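Local coordinates for protein Pbp related beta-lactamase (Pyrococcus abyssi, PDB 2QMI) that probably cleaves peptides as a self-compartmentalizing, octameric archaeal hydrolase related to penicillin-binding proteins and beta-lactamases, at residues L288-N293 and K298-S303; F64-I69 and E265-S270. All blocks are in the same frame, centred on the assembly; numbering follows the deposited sequence.

Contact 1 (L288-N293 and K298-S303); sequences LIIYPN and KLVGHS
Ile289 and Tyr291 face Gly301 and Leu299 as hydrogen-bonded pairs of two antiparallel neighbours, whose short axes run at 157° and come within 4.7 Å. Four backbone bonds join the strands, the shortest from Leu299 N to Tyr291 O at 2.7 Å. Between these pairs lies the non-hydrogen-bonded pair Ile290 and Val300, and Val300 CA adds a CA-H...O contact to Ile289 O.

On the Ile289 and Tyr291 face of the sheet, the tyrosine ring is sandwiched. Leu299 CD2 sits over one ring face as a CH-pi contact, 3.6 Å from the centroid, while Ile289 CG2 packs on the opposite face. With CG of Leu299 anti to its nitrogen (chi1 177°), the leucine runs alongside the tyrosine in the same direction. At the ring's edge Leu299 O lies in plane, 3.3 Å from Tyr291 CD2, and the CE2 edge lies beside the backbone N of Gly301, which has no side chain. On the Val300 side, Leu288 CG meets Val300 CG1 tightly at 3.4 Å, and the extended Lys298 passes Ile290 CG2 with its CE before NZ bonds Glu268 O.

Ile289 CD1 lies over a face of the His302 imidazole. ND1 of His302 donates to Ser303 O at 2.6 Å, nearly in the ring plane, while NE2 pairs with Tyr284 OH. His302 also touches Ser59 and Tyr160, and its place on the strand is consistent with a K(T/S)G-type motif, as in serine beta-lactamase relatives. Bonds at both nitrogens therefore fix the rotation of a ring that probably borders the active site.

Contact 2 (F64-I69 and E265-S270); sequences FTALAI and EKMETS
Met267 spans the distance between the helix end at 265-267 and the side of Ala66 and Leu67, whose helix is far away in sequence. The nearest CA atoms, those of Ala66 and Met267, are 7.7 Å apart, and the methionine bridges that separation. From CB, which points toward helix 61-74, the chain leaves with CG anti to the carbonyl carbon (chi1 -63°) and continues extended to SD. There Met267 SD lies 4.0 Å from Leu67 CD1 and also approaches Leu67 CA. The leucine and methionine chains are roughly perpendicular. A bend at the last torsion (chi3 67°) then turns Met267 CE along the helix surface, 3.8 Å from Ala66 CB and equally close to Leu67 N. The interface is small and rests on van der Waals packing, a single thioether fitted against a methyl group, a leucine branch and the backbone at Leu67.

Just behind Met267 the helix ends: Glu268 is the first residue to depart from helical angles, and Thr269 OG1 turns back to bond Glu265 O at 2.6 Å. Glu268 itself is held by a salt bridge to Arg254 and a hydrogen bond to Tyr315 of strand 310-316. Tyr251 of helix 241-252 touches both Leu67 and Met267, while Ile188 of helix 180-189 packs on Leu67. Contact 2 thus joins helix 261-267 to the helix that follows the probable SxxK serine, with Tyr286, which bonds Met267 through the backbone and touches its side chain, close by.

Both contacts belong to the beta-lactamase-like domain, with centres about 12 Å apart, and neither involves the C-terminal barrel. Along the chain, both segments of contact 2, on helix 61-74 and helix 261-267, precede those of contact 1, on the adjacent strands 289-291 and 297-305 of the antiparallel sheet. The two also touch: Ile290 CD1 packs 3.6 Å from Glu268 O, and Leu288 CB lies 3.9 Å from Met267 O. The segment after helix 261-267 therefore rests on the sheet while Met267 faces the helical side. Together they connect two elements that probably frame the active site, the helix that probably carries the SxxK motif and the strand with a K(T/S)G-like motif.

Contact 1 (L288-N293 and K298-S303)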
loop_
_atom_site.group_PDB
_atom_site.type_symbol
_atom_site.label_atom_id
_atom_site.label_comp_id
_atom_site.label_asym_id
_atom_site.label_seq_id
_atom_site.Cartn_x
_atom_site.Cartn_y
_atom_site.Cartn_z
ATOM N N LEU A 288 -4.045 -36.656 35.406
ATOM C CA LEU A 288 -5.349 -36.181 35.835
ATOM C C LEU A 288 -5.197 -34.981 36.758
ATOM O O LEU A 288 -4.380 -35.003 37.686
ATOM C CB LEU A 288 -6.059 -37.312 36.578
ATOM C CG LEU A 288 -7.423 -37.840 36.131
ATOM C CD1 LEU A 288 -7.526 -37.935 34.618
ATOM C CD2 LEU A 288 -7.622 -39.211 36.791
ATOM N N ILE A 289 -5.986 -33.938 36.508
ATOM C CA ILE A 289 -5.938 -32.741 37.334
ATOM C C ILE A 289 -6.919 -32.920 38.496
ATOM O O ILE A 289 -8.007 -33.479 38.324
ATOM C CB ILE A 289 -6.299 -31.490 36.511
ATOM C CG1 ILE A 289 -5.320 -31.353 35.340
ATOM C CG2 ILE A 289 -6.248 -30.248 37.393
ATOM C CD1 ILE A 289 -5.588 -30.156 34.438
ATOM N N ILE A 290 -6.535 -32.454 39.680
ATOM C CA ILE A 290 -7.386 -32.612 40.856
ATOM C C ILE A 290 -7.964 -31.278 41.323
ATOM O O ILE A 290 -7.228 -30.313 41.499
ATOM C CB ILE A 290 -6.577 -33.275 42.001
ATOM C CG1 ILE A 290 -5.811 -34.483 41.449
ATOM C CG2 ILE A 290 -7.500 -33.718 43.132
ATOM C CD1 ILE A 290 -6.690 -35.494 40.711
ATOM N N TYR A 291 -9.282 -31.232 41.512
ATOM C CA TYR A 291 -9.977 -30.016 41.959
ATOM C C TYR A 291 -10.685 -30.289 43.296
ATOM O O TYR A 291 -11.836 -30.709 43.310
ATOM C CB TYR A 291 -11.047 -29.598 40.939
ATOM C CG TYR A 291 -10.596 -29.427 39.497
ATOM C CD1 TYR A 291 -10.364 -28.155 38.955
ATOM C CD2 TYR A 291 -10.494 -30.530 38.644
ATOM C CE1 TYR A 291 -10.052 -27.994 37.597
ATOM C CE2 TYR A 291 -10.183 -30.380 37.283
ATOM C CZ TYR A 291 -9.968 -29.116 36.771
ATOM O OH TYR A 291 -9.692 -28.984 35.432
ATOM N N PRO A 292 -10.009 -30.052 44.432
ATOM C CA PRO A 292 -10.627 -30.296 45.742
ATOM C C PRO A 292 -11.745 -29.342 46.194
ATOM O O PRO A 292 -12.586 -29.715 47.011
ATOM C CB PRO A 292 -9.431 -30.283 46.691
ATOM C CG PRO A 292 -8.487 -29.330 46.026
ATOM C CD PRO A 292 -8.575 -29.742 44.580
ATOM N N ASN A 293 -11.765 -28.128 45.655
ATOM C CA ASN A 293 -12.771 -27.136 46.031
ATOM C C ASN A 293 -13.664 -26.703 44.866
ATOM O O ASN A 293 -13.795 -25.512 44.587
ATOM C CB ASN A 293 -12.070 -25.909 46.616
ATOM C CG ASN A 293 -11.186 -26.257 47.797
ATOM O OD1 ASN A 293 -10.051 -25.781 47.910
ATOM N ND2 ASN A 293 -11.708 -27.090 48.697
ATOM N N LYS A 298 -15.229 -32.737 45.026
ATOM C CA LYS A 298 -13.881 -33.056 44.559
ATOM C C LYS A 298 -14.017 -33.412 43.080
ATOM O O LYS A 298 -14.644 -34.415 42.732
ATOM C CB LYS A 298 -13.289 -34.251 45.310
ATOM C CG LYS A 298 -11.818 -34.493 44.961
ATOM C CD LYS A 298 -11.324 -35.869 45.390
ATOM C CE LYS A 298 -9.843 -36.034 45.053
ATOM N NZ LYS A 298 -9.332 -37.405 45.351
ATOM N N LEU A 299 -13.440 -32.580 42.216
ATOM C CA LEU A 299 -13.503 -32.795 40.772
ATOM C C LEU A 299 -12.227 -33.419 40.200
ATOM O O LEU A 299 -11.115 -33.128 40.642
ATOM C CB LEU A 299 -13.774 -31.458 40.063
ATOM C CG LEU A 299 -13.813 -31.438 38.529
ATOM C CD1 LEU A 299 -15.030 -32.188 38.029
ATOM C CD2 LEU A 299 -13.852 -29.992 38.043
ATOM N N VAL A 300 -12.397 -34.282 39.206
ATOM C CA VAL A 300 -11.257 -34.920 38.562
ATOM C C VAL A 300 -11.458 -34.800 37.061
ATOM O O VAL A 300 -12.514 -35.159 36.543
ATOM C CB VAL A 300 -11.140 -36.410 38.958
ATOM C CG1 VAL A 300 -9.956 -37.046 38.248
ATOM C CG2 VAL A 300 -10.964 -36.533 40.470
ATOM N N GLY A 301 -10.455 -34.279 36.367
ATOM C CA GLY A 301 -10.570 -34.122 34.929
ATOM C C GLY A 301 -9.267 -33.692 34.284
ATOM O O GLY A 301 -8.245 -33.542 34.961
ATOM N N HIS A 302 -9.302 -33.497 32.970
ATOM C CA HIS A 302 -8.128 -33.081 32.222
ATOM C C HIS A 302 -8.599 -32.553 30.877
ATOM O O HIS A 302 -9.518 -33.107 30.262
ATOM C CB HIS A 302 -7.176 -34.267 32.016
ATOM C CG HIS A 302 -5.754 -33.868 31.773
ATOM N ND1 HIS A 302 -5.353 -33.184 30.647
ATOM C CD2 HIS A 302 -4.649 -34.001 32.544
ATOM C CE1 HIS A 302 -4.065 -32.907 30.738
ATOM N NE2 HIS A 302 -3.615 -33.391 31.881
ATOM N N SER A 303 -7.981 -31.462 30.441
ATOM C CA SER A 303 -8.306 -30.845 29.170
ATOM C C SER A 303 -7.300 -31.335 28.150
ATOM O O SER A 303 -6.298 -31.968 28.505
ATOM C CB SER A 303 -8.210 -29.323 29.276
ATOM O OG SER A 303 -6.929 -28.949 29.751
#

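Contact 2 (F64-I69 and E265-S270)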
loop_
_atom_site.group_PDB
_atom_site.type_symbol
_atom_site.label_atom_id
_atom_site.label_comp_id
_atom_site.label_asym_id
_atom_site.label_seq_id
_atom_site.Cartn_x
_atom_site.Cartn_y
_atom_site.Cartn_z
ATOM N N PHE A 64 -4.996 -42.110 29.752
ATOM C CA PHE A 64 -4.873 -43.464 29.226
ATOM C C PHE A 64 -3.457 -43.988 29.467
ATOM O O PHE A 64 -3.271 -45.096 29.949
ATOM C CB PHE A 64 -5.180 -43.471 27.730
ATOM C CG PHE A 64 -6.623 -43.259 27.411
ATOM C CD1 PHE A 64 -7.435 -44.332 27.054
ATOM C CD2 PHE A 64 -7.177 -41.988 27.458
ATOM C CE1 PHE A 64 -8.779 -44.142 26.746
ATOM C CE2 PHE A 64 -8.519 -41.786 27.152
ATOM C CZ PHE A 64 -9.320 -42.866 26.795
ATOM N N THR A 65 -2.461 -43.176 29.132
ATOM C CA THR A 65 -1.075 -43.552 29.324
ATOM C C THR A 65 -0.819 -43.884 30.793
ATOM O O THR A 65 -0.112 -44.847 31.105
ATOM C CB THR A 65 -0.126 -42.414 28.900
ATOM O OG1 THR A 65 -0.230 -42.202 27.488
ATOM C CG2 THR A 65 1.318 -42.754 29.259
ATOM N N ALA A 66 -1.386 -43.083 31.694
ATOM C CA ALA A 66 -1.201 -43.301 33.125
ATOM C C ALA A 66 -1.863 -44.601 33.575
ATOM O O ALA A 66 -1.351 -45.290 34.460
ATOM C CB ALA A 66 -1.766 -42.128 33.913
ATOM N N LEU A 67 -2.993 -44.936 32.960
ATOM C CA LEU A 67 -3.710 -46.153 33.302
ATOM C C LEU A 67 -2.875 -47.366 32.901
ATOM O O LEU A 67 -2.727 -48.315 33.678
ATOM C CB LEU A 67 -5.071 -46.183 32.597
ATOM C CG LEU A 67 -6.032 -47.328 32.953
ATOM C CD1 LEU A 67 -6.341 -47.319 34.450
ATOM C CD2 LEU A 67 -7.316 -47.169 32.159
ATOM N N ALA A 68 -2.328 -47.334 31.689
ATOM C CA ALA A 68 -1.493 -48.428 31.200
ATOM C C ALA A 68 -0.365 -48.672 32.198
ATOM O O ALA A 68 -0.038 -49.822 32.517
ATOM C CB ALA A 68 -0.914 -48.081 29.840
ATOM N N ILE A 69 0.217 -47.580 32.687
ATOM C CA ILE A 69 1.304 -47.648 33.654
ATOM C C ILE A 69 0.836 -48.309 34.947
ATOM O O ILE A 69 1.571 -49.096 35.537
ATOM C CB ILE A 69 1.854 -46.239 33.989
ATOM C CG1 ILE A 69 2.596 -45.660 32.779
ATOM C CG2 ILE A 69 2.767 -46.308 35.208
ATOM C CD1 ILE A 69 3.892 -46.384 32.399
ATOM N N GLU A 265 -7.502 -44.944 42.637
ATOM C CA GLU A 265 -7.354 -43.961 43.701
ATOM C C GLU A 265 -5.975 -43.324 43.691
ATOM O O GLU A 265 -5.803 -42.185 44.127
ATOM C CB GLU A 265 -7.627 -44.613 45.051
ATOM C CG GLU A 265 -9.109 -44.684 45.363
ATOM C CD GLU A 265 -9.413 -45.622 46.500
ATOM O OE1 GLU A 265 -8.677 -45.581 47.522
ATOM O OE2 GLU A 265 -10.398 -46.393 46.373
ATOM N N LYS A 266 -4.990 -44.060 43.196
ATOM C CA LYS A 266 -3.640 -43.521 43.121
ATOM C C LYS A 266 -3.632 -42.399 42.087
ATOM O O LYS A 266 -3.010 -41.360 42.283
ATOM C CB LYS A 266 -2.642 -44.608 42.706
ATOM C CG LYS A 266 -2.223 -45.548 43.829
ATOM C CD LYS A 266 -1.001 -46.379 43.431
ATOM C CE LYS A 266 -0.591 -47.326 44.550
ATOM N NZ LYS A 266 -1.692 -48.262 44.911
ATOM N N MET A 267 -4.346 -42.620 40.987
ATOM C CA MET A 267 -4.424 -41.648 39.903
ATOM C C MET A 267 -5.179 -40.382 40.293
ATOM O O MET A 267 -4.897 -39.306 39.765
ATOM C CB MET A 267 -5.089 -42.286 38.678
ATOM C CG MET A 267 -4.311 -43.456 38.096
ATOM S SD MET A 267 -5.162 -44.269 36.722
ATOM C CE MET A 267 -5.118 -42.963 35.489
ATOM N N GLU A 268 -6.129 -40.514 41.218
ATOM C CA GLU A 268 -6.944 -39.386 41.670
ATOM C C GLU A 268 -6.351 -38.678 42.882
ATOM O O GLU A 268 -6.996 -37.817 43.476
ATOM C CB GLU A 268 -8.364 -39.859 42.017
ATOM C CG GLU A 268 -9.084 -40.585 40.889
ATOM C CD GLU A 268 -10.476 -41.071 41.289
ATOM O OE1 GLU A 268 -10.840 -40.939 42.482
ATOM O OE2 GLU A 268 -11.206 -41.587 40.409
ATOM N N THR A 269 -5.123 -39.035 43.249
ATOM C CA THR A 269 -4.482 -38.419 44.408
ATOM C C THR A 269 -3.604 -37.228 44.018
ATOM O O THR A 269 -2.769 -37.328 43.126
ATOM C CB THR A 269 -3.617 -39.448 45.178
ATOM O OG1 THR A 269 -4.433 -40.554 45.581
ATOM C CG2 THR A 269 -3.002 -38.810 46.423
ATOM N N SER A 270 -3.799 -36.104 44.696
ATOM C CA SER A 270 -3.014 -34.918 44.406
ATOM C C SER A 270 -1.619 -35.046 45.018
ATOM O O SER A 270 -1.457 -34.949 46.235
ATOM C CB SER A 270 -3.715 -33.670 44.953
ATOM O OG SER A 270 -3.042 -32.488 44.545
#